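Local coordinates for protein lactaldehyde dehydrogenase (Escherichia coli, PDB 2IMP) that catalyses the irreversible NAD-dependent oxidation of L-lactaldehyde, formed from L-fucose and L-rhamnose, to L-lactate, and also oxidises glycolaldehyde and L-glyceraldehyde, at residues Gln6-Met9 against Gln14-Thr17; Pro58-Leu63 against Gly196-Val201; Glu215-Pro220 against Met238-Lys243; Glu267-Ala272 against Ser414-Asn419; Val373-Ser378 against Ala404-Tyr409. One frame throughout, in Å; residues are numbered along the deposited sequence.

Contact 1. Residues Gln6-Met9 against Gln14-Thr17; sequences QHPM and QFVT
Pro-8 leans its ring against the second segment through two carbons. CB rests on the carbonyl oxygen of Val-16, 3.4 Å from Val-16 O, while CG meets the Phe-15 ring at CD2, 3.8 Å away. The proline and the phenyl ring approach each other at a slant, neither stacked face to face nor meeting squarely. Phe-15 carries CG anti to its carbonyl carbon (chi1 -74°), which leaves CD2 of the ring by Pro-8 CG; the ring also packs on Ala-189 and Lys-190 of helix 183-195 and meets Tyr-10 edge-to-face. At Met-9 the backbones take over. The amide of Val-16 gives the shorter and straighter bond, 2.8 Å from Val-16 N to Met-9 O with 164° at the hydrogen, and the return bond from Met-9 N to Val-16 O is 3.3 Å long. Met-9 O receives a second, softer approach from the CA-H of Phe-15, 3.3 Å from Phe-15 CA. The Met-9 side chain lies on the same face of the sheet as Val-16 and packs on Pro-39 and Trp-18. Met-9 and Val-16 thus form an antiparallel hydrogen-bonded pair in a beta hairpin, strands 5-11 and 14-16, at one edge of a four-stranded N-terminal sheet.

Contact 2. Residues Pro58-Leu63 against Gly196-Val201; sequences PEWEAL and GLPRGV
Val-201 covers the indole of Trp-60 with both of its methyl groups. CG1 stands over the six-membered ring in a CH-pi contact, 3.8 Å from the ring centroid and 18° off its normal, whereas CG2 lies by the CD2-CE3 bond, 3.5 Å from Trp-60 CE3. At the far end of the indole, Leu-197 CD1 reaches Trp-60 CH2 at 3.8 Å, and Pro-198 brings CD to within 3.9 Å of Trp-60 CZ3. Both meet the ring obliquely. The tryptophan reaches this position because CG is anti to the backbone N (chi1 -179°), extending the indole from the last turn of helix 43-62 toward the loop.

In the next shell, Trp-60 NE1 donates a hydrogen bond to the carbonyl of Leu-167, which satisfies the buried indole nitrogen and, with the packing, limits the rotation of the ring; Trp-71 of helix 65-81 packs on Trp-60, Leu-197 and Pro-198. The loop is shaped by glycines at positive phi: Gly-196 closes helix 183-195 in a Schellman motif, and Gly-200 occupies the third position of a type II beta turn from Pro-198 to Val-201. Together these parts form a hydrophobic cluster where helix 43-62 packs against the helix-to-strand connection leading into strand 202-204 of the cofactor-binding Rossmann-type region.

Contact 3. Residues Glu215-Pro220 against Met238-Lys243; sequences ELAGNP and MATAAK
Thr-240 sets its methyl against the backbone of Gly-218, and its side chain divides there into an apolar and a polar branch. From CB, the methyl CG2 runs anti to the backbone N, with chi1 for OG1 at -65°, and this branch makes the contact. CG2 lies 3.4 Å from Gly-218 CA and 3.5 Å from Gly-218 N, and it also reaches the preceding residue, 4.0 Å from Ala-217 C and 4.3 Å from Ala-217 CB. The absence of a side chain at Gly-218 admits this approach, since a CB there would clash with the threonine methyl. The other branch, OG1, has its polar partners beyond the two segments: Gln-214, an NAD-binding residue, and the carbonyl of Lys-236 one turn back in its own helix.

One residue further on, Ala-241 presents its backbone to the carbonyl of Ala-217, with Ala-241 CA 3.6 Å from Ala-217 O in a CA-H...O contact, and its CB lies 3.9 Å from the same oxygen. Behind the first helix, Asn-219 ND2 donates to Glu-215 OE2 over 2.9 Å, and that carboxylate also forms a salt bridge with Arg-47.

Met-238, Ala-239, Ala-241 and Ala-242 pack on the second subunit. The arrangement is a close packing of helices 209-218 and 231-242, in which a threonine methyl sits on a glycine flanked by alanines, beside the NAD pocket in the Rossmann-type cofactor domain.

Contact 4. Residues Glu267-Ala272 against Ser414-Asn419; sequences ELAVKA and SIYTQN
The Tyr-416 ring has Ala-269 over one face and Leu-268 at its edge. Ala-269 CA stands 3.8 Å above the ring plane, displaced toward the rim, in a CH-pi contact 4.2 Å from the ring centroid. Its methyl lies nearer the root of the ring, with Ala-269 CB 3.9 Å from Tyr-416 CG. Leu-268 CD2 comes in close to the ring plane and touches the CD2-CE2 side, 3.6 Å from Tyr-416 CD2. This is helix-on-sheet packing in the alpha/beta catalytic domain of the aldehyde dehydrogenase fold: segment 267-272 of helix 266-274 runs roughly antiparallel to strand residues 414-416, the two short axes 9.5 Å apart at 153°.

The strand is held by backbone hydrogen bonds to Pro-257 and Ile-259 on one side and to Tyr-436 and Asn-438, on and just past strand 434-437, on the other. From it the tyrosine projects toward the helix with CG anti to the carbonyl carbon (chi1 -54°), laying the ring along a surface made mostly of small residues. Cutting Tyr-416 back to an alanine would remove the ring, which is likely to open a gap between helix and strand beside Leu-268, Ala-269 and Ala-272.

Past the strand, Thr-417 and Gln-418 are tied to Asp-263, and Asn-419 caps the following helix through its side chain, while the backbone of Gln-418 hydrogen-bonds to the third subunit. At the outer end of the ring, Ala-272 CB rests on the phenol oxygen, 3.4 Å from Tyr-416 OH.

Contact 5. Residues Val373-Ser378 against Ala404-Tyr409; sequences VRQEMS and ANDSDY
A single hydrogen bond carries this whole contact: Gln-375 NE2 donates to Asp-406 OD2 over 2.9 Å, bent to 134° at the hydrogen. It links two connections of the alpha/beta catalytic domain, the loop between strands 368-371 and 388-394 and the turn leading from helix 397-405 into strand 409-416. The donor approaches OD2 on its anti side, somewhat out of the carboxylate plane, and the amide and carboxylate planes stand 65° apart. Gln-375 starts with CG anti to the backbone N, then folds at chi2 (58°), which brings the amide round to the aspartate and also sets its CG 3.7 Å from Asp-406 OD2.

The other end of the amide is held as well, because Gln-375 OE1 is hydrogen-bonded to the hydroxyl of Tyr-292, so both polar atoms of the amide have partners, which restrains its flip. A leucine in place of Gln-375 would probably cost Asp-406 its donor from this loop and leave the Tyr-292 hydroxyl without this mate.

Asp-406 sits at the centre of an inverse gamma turn and also packs on His-381. Immediately after it, an ST turn guides the chain into the strand, Ser-407 OG accepting from the backbone Tyr-409 N at 3.0 Å.

Along the chain contacts 1, 2 and 3 come in series, followed by contact 4, whose segments bracket contact 5. The first three belong to the cofactor-binding side. Contact 1 packs along helix 183-195 and contact 2 takes in the loop that follows it, their centres about 21 Å apart, and helix 43-62, which supplies one side of contact 2, also packs on the first helix of contact 3. Contacts 4 and 5, again with centres about 21 Å apart, share the run from helix 397-405 into strand 409-416 in the catalytic domain. Contact 4 lies about 43 to 49 Å, centre to centre, from the first three, across the middle of the chain. The contacts thus fall into two groups, and in contact 3 the Ala-217 side chain comes within about 6 Å of the bound NADH.

Contact 1. Residues Gln6-Met9 against Gln14-Thr17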
# COMPACT_ATOMS: atom_id res chain seq x y z
N GLN A 6 16.67 -46.03 -6.97
CA GLN A 6 17.78 -45.13 -6.72
C GLN A 6 17.56 -43.81 -7.49
O GLN A 6 17.67 -43.77 -8.71
CB GLN A 6 19.10 -45.80 -7.13
CG GLN A 6 19.24 -47.20 -6.51
CD GLN A 6 20.69 -47.61 -6.29
OE1 GLN A 6 20.99 -48.30 -5.30
NE2 GLN A 6 21.57 -47.25 -7.21
N HIS A 7 17.23 -42.76 -6.75
CA HIS A 7 16.92 -41.47 -7.35
C HIS A 7 18.09 -40.62 -7.88
O HIS A 7 19.18 -40.60 -7.31
CB HIS A 7 16.12 -40.62 -6.35
CG HIS A 7 14.76 -41.17 -6.05
ND1 HIS A 7 13.80 -41.36 -7.02
CD2 HIS A 7 14.20 -41.56 -4.88
CE1 HIS A 7 12.70 -41.84 -6.46
NE2 HIS A 7 12.91 -41.98 -5.17
N PRO A 8 17.86 -39.93 -9.01
CA PRO A 8 18.85 -39.05 -9.63
C PRO A 8 18.49 -37.61 -9.20
O PRO A 8 17.37 -37.36 -8.73
CB PRO A 8 18.59 -39.25 -11.11
CG PRO A 8 17.09 -39.35 -11.15
CD PRO A 8 16.78 -40.25 -9.97
N MET A 9 19.43 -36.69 -9.36
CA MET A 9 19.15 -35.30 -9.04
C MET A 9 18.56 -34.60 -10.28
O MET A 9 18.58 -35.15 -11.38
CB MET A 9 20.43 -34.58 -8.60
CG MET A 9 20.99 -35.05 -7.25
SD MET A 9 22.46 -34.13 -6.71
CE MET A 9 23.46 -35.47 -6.03
N GLN A 14 17.35 -31.39 -16.63
CA GLN A 14 17.40 -32.83 -16.88
C GLN A 14 17.76 -33.65 -15.63
O GLN A 14 18.44 -33.16 -14.73
CB GLN A 14 18.43 -33.14 -17.98
CG GLN A 14 19.87 -32.83 -17.59
CD GLN A 14 20.88 -33.07 -18.72
OE1 GLN A 14 22.08 -32.82 -18.57
NE2 GLN A 14 20.39 -33.57 -19.86
N PHE A 15 17.29 -34.89 -15.57
CA PHE A 15 17.67 -35.74 -14.46
C PHE A 15 19.10 -36.26 -14.67
O PHE A 15 19.44 -36.73 -15.76
CB PHE A 15 16.70 -36.91 -14.30
CG PHE A 15 15.37 -36.52 -13.72
CD1 PHE A 15 14.25 -36.39 -14.54
CD2 PHE A 15 15.23 -36.28 -12.36
CE1 PHE A 15 13.02 -36.02 -14.01
CE2 PHE A 15 14.00 -35.90 -11.82
CZ PHE A 15 12.90 -35.77 -12.65
N VAL A 16 19.94 -36.13 -13.65
CA VAL A 16 21.32 -36.58 -13.75
C VAL A 16 21.64 -37.78 -12.85
O VAL A 16 21.57 -37.69 -11.62
CB VAL A 16 22.30 -35.43 -13.42
CG1 VAL A 16 23.74 -35.92 -13.55
CG2 VAL A 16 22.06 -34.26 -14.34
N THR A 17 21.98 -38.91 -13.47
CA THR A 17 22.32 -40.11 -12.72
C THR A 17 23.57 -39.96 -11.84
O THR A 17 24.63 -39.57 -12.31
CB THR A 17 22.51 -41.33 -13.65
OG1 THR A 17 21.27 -41.66 -14.28
CG2 THR A 17 23.01 -42.54 -12.86

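Contact 2. Residues Pro58-Leu63 against Gly196-Val201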
# COMPACT_ATOMS: atom_id res chain seq x y z
N PRO A 58 18.76 -14.55 -15.90
CA PRO A 58 18.50 -13.36 -16.72
C PRO A 58 17.31 -13.54 -17.69
O PRO A 58 16.42 -12.69 -17.75
CB PRO A 58 19.83 -13.16 -17.45
CG PRO A 58 20.83 -13.64 -16.44
CD PRO A 58 20.18 -14.92 -15.93
N GLU A 59 17.33 -14.63 -18.46
CA GLU A 59 16.25 -14.93 -19.39
C GLU A 59 14.89 -15.12 -18.68
O GLU A 59 13.85 -14.70 -19.19
CB GLU A 59 16.54 -16.22 -20.16
CG GLU A 59 17.47 -16.10 -21.34
CD GLU A 59 17.63 -17.45 -22.05
OE1 GLU A 59 18.24 -18.37 -21.47
OE2 GLU A 59 17.12 -17.58 -23.19
N TRP A 60 14.93 -15.78 -17.52
CA TRP A 60 13.72 -16.02 -16.75
C TRP A 60 13.13 -14.69 -16.22
O TRP A 60 11.94 -14.42 -16.40
CB TRP A 60 14.03 -16.99 -15.60
CG TRP A 60 12.84 -17.35 -14.72
CD1 TRP A 60 12.63 -16.97 -13.42
CD2 TRP A 60 11.71 -18.16 -15.09
NE1 TRP A 60 11.44 -17.49 -12.96
CE2 TRP A 60 10.86 -18.22 -13.95
CE3 TRP A 60 11.34 -18.84 -16.25
CZ2 TRP A 60 9.65 -18.94 -13.97
CZ3 TRP A 60 10.13 -19.56 -16.26
CH2 TRP A 60 9.31 -19.59 -15.12
N GLU A 61 13.97 -13.87 -15.60
CA GLU A 61 13.47 -12.59 -15.12
C GLU A 61 12.99 -11.68 -16.28
O GLU A 61 12.06 -10.90 -16.12
CB GLU A 61 14.54 -11.84 -14.29
CG GLU A 61 14.04 -10.48 -13.79
CD GLU A 61 14.91 -9.84 -12.70
OE1 GLU A 61 16.10 -10.22 -12.56
OE2 GLU A 61 14.39 -8.94 -11.98
N ALA A 62 13.62 -11.83 -17.44
CA ALA A 62 13.24 -11.05 -18.61
C ALA A 62 11.83 -11.39 -19.13
O ALA A 62 11.20 -10.60 -19.83
CB ALA A 62 14.28 -11.23 -19.72
N LEU A 63 11.36 -12.59 -18.80
CA LEU A 63 10.02 -12.99 -19.20
C LEU A 63 8.94 -12.16 -18.48
O LEU A 63 9.06 -11.87 -17.29
CB LEU A 63 9.78 -14.46 -18.86
CG LEU A 63 10.49 -15.53 -19.70
CD1 LEU A 63 10.13 -16.91 -19.16
CD2 LEU A 63 10.07 -15.41 -21.16
N GLY A 196 8.03 -29.07 -19.14
CA GLY A 196 9.03 -28.31 -19.86
C GLY A 196 9.52 -26.98 -19.31
O GLY A 196 9.99 -26.15 -20.09
N LEU A 197 9.42 -26.76 -18.00
CA LEU A 197 9.92 -25.51 -17.43
C LEU A 197 11.34 -25.18 -17.95
O LEU A 197 12.21 -26.06 -17.96
CB LEU A 197 9.95 -25.59 -15.90
CG LEU A 197 10.26 -24.28 -15.16
CD1 LEU A 197 9.06 -23.35 -15.29
CD2 LEU A 197 10.56 -24.56 -13.68
N PRO A 198 11.59 -23.94 -18.38
CA PRO A 198 12.93 -23.59 -18.88
C PRO A 198 14.04 -24.14 -17.96
O PRO A 198 13.99 -23.99 -16.74
CB PRO A 198 12.90 -22.06 -18.91
CG PRO A 198 11.47 -21.78 -19.25
CD PRO A 198 10.71 -22.76 -18.36
N ARG A 199 15.03 -24.78 -18.58
CA ARG A 199 16.16 -25.36 -17.87
C ARG A 199 16.86 -24.40 -16.89
O ARG A 199 17.07 -23.23 -17.20
CB ARG A 199 17.19 -25.89 -18.87
CG ARG A 199 17.75 -24.80 -19.77
CD ARG A 199 18.64 -25.35 -20.88
NE ARG A 199 19.95 -25.80 -20.38
CZ ARG A 199 20.86 -26.40 -21.14
NH1 ARG A 199 20.60 -26.63 -22.42
NH2 ARG A 199 22.03 -26.76 -20.62
N GLY A 200 17.22 -24.91 -15.72
CA GLY A 200 17.91 -24.10 -14.73
C GLY A 200 17.03 -23.33 -13.77
O GLY A 200 17.49 -22.96 -12.69
N VAL A 201 15.78 -23.07 -14.13
CA VAL A 201 14.89 -22.32 -13.25
C VAL A 201 14.56 -23.07 -11.94
O VAL A 201 14.54 -22.47 -10.86
CB VAL A 201 13.58 -21.93 -13.98
CG1 VAL A 201 12.62 -21.22 -13.02
CG2 VAL A 201 13.91 -21.02 -15.15

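Contact 3. Residues Glu215-Pro220 against Met238-Lys243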
# COMPACT_ATOMS: atom_id res chain seq x y z
N GLU A 215 26.44 -26.00 1.25
CA GLU A 215 26.83 -25.37 -0.01
C GLU A 215 25.71 -24.43 -0.54
O GLU A 215 25.98 -23.38 -1.14
CB GLU A 215 27.18 -26.45 -1.05
CG GLU A 215 27.67 -25.95 -2.40
CD GLU A 215 28.88 -25.01 -2.31
OE1 GLU A 215 29.69 -25.14 -1.37
OE2 GLU A 215 29.03 -24.16 -3.21
N LEU A 216 24.46 -24.81 -0.29
CA LEU A 216 23.34 -23.98 -0.71
C LEU A 216 23.26 -22.67 0.12
O LEU A 216 22.66 -21.68 -0.31
CB LEU A 216 22.03 -24.76 -0.61
CG LEU A 216 21.90 -25.98 -1.54
CD1 LEU A 216 20.56 -26.66 -1.32
CD2 LEU A 216 22.05 -25.56 -3.00
N ALA A 217 23.87 -22.70 1.30
CA ALA A 217 23.89 -21.54 2.17
C ALA A 217 25.17 -20.68 2.01
O ALA A 217 25.12 -19.45 2.12
CB ALA A 217 23.75 -21.98 3.63
N GLY A 218 26.29 -21.34 1.72
CA GLY A 218 27.56 -20.65 1.59
C GLY A 218 28.06 -20.27 0.21
O GLY A 218 29.05 -19.55 0.11
N ASN A 219 27.42 -20.74 -0.85
CA ASN A 219 27.87 -20.37 -2.18
C ASN A 219 27.64 -18.87 -2.49
O ASN A 219 26.53 -18.36 -2.35
CB ASN A 219 27.18 -21.24 -3.23
CG ASN A 219 27.76 -21.07 -4.61
OD1 ASN A 219 27.69 -19.99 -5.20
ND2 ASN A 219 28.35 -22.14 -5.14
N PRO A 220 28.70 -18.15 -2.90
CA PRO A 220 28.63 -16.72 -3.22
C PRO A 220 27.63 -16.29 -4.32
O PRO A 220 27.25 -15.13 -4.40
CB PRO A 220 30.08 -16.37 -3.58
CG PRO A 220 30.59 -17.65 -4.17
CD PRO A 220 30.03 -18.69 -3.22
N MET A 238 22.62 -19.73 8.87
CA MET A 238 22.83 -18.30 8.94
C MET A 238 24.31 -17.94 9.14
O MET A 238 24.81 -17.00 8.53
CB MET A 238 21.99 -17.68 10.05
CG MET A 238 22.04 -16.16 10.09
SD MET A 238 20.86 -15.46 11.27
CE MET A 238 21.37 -13.72 11.25
N ALA A 239 24.99 -18.68 10.02
CA ALA A 239 26.39 -18.43 10.25
C ALA A 239 27.19 -18.56 8.93
O ALA A 239 28.06 -17.74 8.63
CB ALA A 239 26.94 -19.41 11.28
N THR A 240 26.86 -19.58 8.15
CA THR A 240 27.53 -19.80 6.88
C THR A 240 27.18 -18.72 5.84
O THR A 240 28.04 -18.26 5.10
CB THR A 240 27.20 -21.19 6.33
OG1 THR A 240 27.75 -22.18 7.22
CG2 THR A 240 27.77 -21.39 4.94
N ALA A 241 25.91 -18.32 5.82
CA ALA A 241 25.47 -17.27 4.91
C ALA A 241 26.21 -15.95 5.18
O ALA A 241 26.47 -15.16 4.27
CB ALA A 241 23.96 -17.07 5.03
N ALA A 242 26.55 -15.73 6.45
CA ALA A 242 27.26 -14.54 6.88
C ALA A 242 28.56 -14.27 6.10
O ALA A 242 28.89 -13.12 5.82
CB ALA A 242 27.55 -14.62 8.38
N LYS A 243 29.27 -15.34 5.76
CA LYS A 243 30.52 -15.22 5.01
C LYS A 243 30.40 -14.38 3.72
O LYS A 243 31.34 -13.71 3.31
CB LYS A 243 31.06 -16.62 4.66
CG LYS A 243 31.51 -17.42 5.88
CD LYS A 243 32.09 -18.77 5.47
CE LYS A 243 32.78 -19.47 6.65
NZ LYS A 243 31.86 -19.72 7.80

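Contact 4. Residues Glu267-Ala272 against Ser414-Asn419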
# COMPACT_ATOMS: atom_id res chain seq x y z
N GLU A 267 -16.12 -27.12 24.87
CA GLU A 267 -16.19 -28.04 23.74
C GLU A 267 -15.28 -27.61 22.58
O GLU A 267 -14.50 -28.41 22.06
CB GLU A 267 -17.64 -28.15 23.25
CG GLU A 267 -18.64 -28.48 24.35
CD GLU A 267 -20.04 -28.71 23.81
OE1 GLU A 267 -20.56 -27.81 23.11
OE2 GLU A 267 -20.62 -29.78 24.09
N LEU A 268 -15.40 -26.35 22.19
CA LEU A 268 -14.59 -25.79 21.12
C LEU A 268 -13.08 -25.89 21.41
O LEU A 268 -12.30 -26.39 20.59
CB LEU A 268 -15.00 -24.33 20.90
CG LEU A 268 -14.43 -23.51 19.73
CD1 LEU A 268 -15.22 -22.22 19.60
CD2 LEU A 268 -12.96 -23.22 19.94
N ALA A 269 -12.68 -25.43 22.59
CA ALA A 269 -11.29 -25.47 23.00
C ALA A 269 -10.66 -26.87 22.92
O ALA A 269 -9.60 -27.05 22.31
CB ALA A 269 -11.15 -24.92 24.42
N VAL A 270 -11.31 -27.86 23.54
CA VAL A 270 -10.79 -29.22 23.50
C VAL A 270 -10.63 -29.77 22.07
O VAL A 270 -9.60 -30.35 21.73
CB VAL A 270 -11.70 -30.19 24.31
CG1 VAL A 270 -11.18 -31.62 24.17
CG2 VAL A 270 -11.73 -29.78 25.77
N LYS A 271 -11.67 -29.58 21.26
CA LYS A 271 -11.62 -30.03 19.88
C LYS A 271 -10.50 -29.32 19.08
O LYS A 271 -9.76 -29.96 18.34
CB LYS A 271 -12.97 -29.77 19.20
CG LYS A 271 -13.02 -30.21 17.75
CD LYS A 271 -14.37 -29.91 17.11
CE LYS A 271 -14.36 -30.32 15.64
NZ LYS A 271 -15.69 -30.08 14.99
N ALA A 272 -10.39 -28.01 19.27
CA ALA A 272 -9.36 -27.24 18.59
C ALA A 272 -7.93 -27.70 18.95
O ALA A 272 -7.05 -27.74 18.10
CB ALA A 272 -9.52 -25.76 18.92
N SER A 414 -2.42 -19.07 20.78
CA SER A 414 -3.87 -19.16 20.75
C SER A 414 -4.57 -18.96 22.11
O SER A 414 -4.00 -19.24 23.16
CB SER A 414 -4.31 -20.51 20.17
OG SER A 414 -4.02 -21.57 21.06
N ILE A 415 -5.79 -18.45 22.06
CA ILE A 415 -6.57 -18.23 23.27
C ILE A 415 -8.08 -18.46 23.07
O ILE A 415 -8.61 -18.20 21.99
CB ILE A 415 -6.34 -16.81 23.83
CG1 ILE A 415 -7.05 -16.66 25.18
CG2 ILE A 415 -6.83 -15.77 22.84
CD1 ILE A 415 -6.78 -15.36 25.90
N TYR A 416 -8.73 -18.96 24.11
CA TYR A 416 -10.16 -19.23 24.08
C TYR A 416 -10.93 -18.49 25.18
O TYR A 416 -10.74 -18.73 26.36
CB TYR A 416 -10.41 -20.73 24.19
CG TYR A 416 -9.65 -21.51 23.15
CD1 TYR A 416 -8.29 -21.76 23.31
CD2 TYR A 416 -10.27 -21.93 21.98
CE1 TYR A 416 -7.55 -22.41 22.32
CE2 TYR A 416 -9.54 -22.58 20.98
CZ TYR A 416 -8.19 -22.82 21.16
OH TYR A 416 -7.45 -23.44 20.18
N THR A 417 -11.79 -17.57 24.75
CA THR A 417 -12.57 -16.76 25.67
C THR A 417 -13.75 -16.08 24.96
O THR A 417 -13.83 -16.10 23.73
CB THR A 417 -11.67 -15.67 26.30
OG1 THR A 417 -12.43 -14.85 27.19
CG2 THR A 417 -11.06 -14.80 25.21
N GLN A 418 -14.65 -15.49 25.74
CA GLN A 418 -15.80 -14.82 25.16
C GLN A 418 -15.92 -13.33 25.56
O GLN A 418 -16.89 -12.64 25.21
CB GLN A 418 -17.07 -15.58 25.54
CG GLN A 418 -16.94 -17.09 25.31
CD GLN A 418 -18.22 -17.84 25.60
OE1 GLN A 418 -18.71 -18.60 24.74
NE2 GLN A 418 -18.77 -17.67 26.79
N ASN A 419 -14.91 -12.84 26.29
CA ASN A 419 -14.90 -11.46 26.74
C ASN A 419 -14.10 -10.49 25.81
O ASN A 419 -12.91 -10.69 25.56
CB ASN A 419 -14.35 -11.39 28.17
CG ASN A 419 -14.36 -9.98 28.74
OD1 ASN A 419 -13.52 -9.15 28.39
ND2 ASN A 419 -15.32 -9.71 29.62

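Contact 5. Residues Val373-Ser378 against Ala404-Tyr409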
# COMPACT_ATOMS: atom_id res chain seq x y z
N VAL A 373 2.35 -29.73 35.70
CA VAL A 373 3.59 -29.25 35.10
C VAL A 373 3.89 -27.80 35.51
O VAL A 373 2.98 -27.00 35.70
CB VAL A 373 3.53 -29.33 33.56
CG1 VAL A 373 4.84 -28.85 32.96
CG2 VAL A 373 3.23 -30.75 33.12
N ARG A 374 5.17 -27.48 35.67
CA ARG A 374 5.55 -26.14 36.05
C ARG A 374 6.28 -25.37 34.93
O ARG A 374 7.13 -25.94 34.23
CB ARG A 374 6.44 -26.17 37.30
CG ARG A 374 5.77 -26.75 38.53
CD ARG A 374 6.72 -26.75 39.72
NE ARG A 374 6.11 -27.31 40.92
CZ ARG A 374 6.68 -27.34 42.12
NH1 ARG A 374 7.90 -26.84 42.29
NH2 ARG A 374 6.04 -27.87 43.15
N GLN A 375 5.94 -24.10 34.77
CA GLN A 375 6.57 -23.26 33.75
C GLN A 375 8.10 -23.44 33.73
O GLN A 375 8.74 -23.31 32.69
CB GLN A 375 6.23 -21.79 34.02
CG GLN A 375 6.80 -20.80 33.01
CD GLN A 375 6.36 -21.09 31.59
OE1 GLN A 375 5.19 -21.39 31.34
NE2 GLN A 375 7.29 -21.00 30.65
N GLU A 376 8.64 -23.76 34.90
CA GLU A 376 10.07 -23.98 35.09
C GLU A 376 10.62 -25.22 34.36
O GLU A 376 11.66 -25.15 33.69
CB GLU A 376 10.37 -24.12 36.58
CG GLU A 376 9.59 -23.18 37.48
CD GLU A 376 9.76 -23.50 38.96
OE1 GLU A 376 10.91 -23.43 39.46
OE2 GLU A 376 8.75 -23.83 39.62
N MET A 377 9.92 -26.34 34.50
CA MET A 377 10.31 -27.60 33.88
C MET A 377 10.86 -27.50 32.44
O MET A 377 10.32 -26.76 31.61
CB MET A 377 9.13 -28.58 33.90
CG MET A 377 8.89 -29.23 35.26
SD MET A 377 7.45 -30.33 35.32
CE MET A 377 6.71 -29.83 36.88
N SER A 378 11.92 -28.25 32.16
CA SER A 378 12.55 -28.25 30.85
C SER A 378 11.62 -28.67 29.69
O SER A 378 11.88 -28.35 28.53
CB SER A 378 13.79 -29.14 30.86
OG SER A 378 13.46 -30.47 31.20
N ALA A 404 3.24 -17.65 28.49
CA ALA A 404 3.29 -17.94 27.07
C ALA A 404 4.47 -17.20 26.40
O ALA A 404 5.21 -17.77 25.60
CB ALA A 404 1.97 -17.53 26.40
N ASN A 405 4.64 -15.93 26.77
CA ASN A 405 5.73 -15.12 26.24
C ASN A 405 7.11 -15.59 26.73
O ASN A 405 8.13 -15.29 26.12
CB ASN A 405 5.56 -13.65 26.61
CG ASN A 405 4.45 -12.98 25.83
OD1 ASN A 405 4.13 -13.40 24.72
ND2 ASN A 405 3.87 -11.93 26.40
N ASP A 406 7.11 -16.33 27.84
CA ASP A 406 8.35 -16.85 28.40
C ASP A 406 8.90 -18.03 27.58
O ASP A 406 8.87 -19.18 28.02
CB ASP A 406 8.13 -17.27 29.85
CG ASP A 406 9.38 -17.83 30.48
OD1 ASP A 406 10.45 -17.19 30.37
OD2 ASP A 406 9.30 -18.92 31.10
N SER A 407 9.38 -17.72 26.39
CA SER A 407 9.91 -18.71 25.46
C SER A 407 10.85 -18.11 24.40
O SER A 407 10.66 -16.97 23.98
CB SER A 407 8.73 -19.40 24.76
OG SER A 407 9.13 -20.16 23.63
N ASP A 408 11.86 -18.87 23.99
CA ASP A 408 12.76 -18.37 22.95
C ASP A 408 12.09 -18.39 21.56
O ASP A 408 12.64 -17.87 20.59
CB ASP A 408 14.05 -19.19 22.89
CG ASP A 408 14.99 -18.86 24.02
OD1 ASP A 408 15.11 -17.66 24.35
OD2 ASP A 408 15.62 -19.79 24.56
N TYR A 409 10.91 -18.99 21.50
CA TYR A 409 10.17 -19.06 20.26
C TYR A 409 8.90 -18.18 20.26
O TYR A 409 8.26 -18.01 21.30
CB TYR A 409 9.82 -20.51 19.95
CG TYR A 409 11.03 -21.40 19.91
CD1 TYR A 409 11.51 -22.02 21.06
CD2 TYR A 409 11.74 -21.59 18.72
CE1 TYR A 409 12.68 -22.79 21.04
CE2 TYR A 409 12.90 -22.35 18.69
CZ TYR A 409 13.37 -22.95 19.85
OH TYR A 409 14.53 -23.69 19.82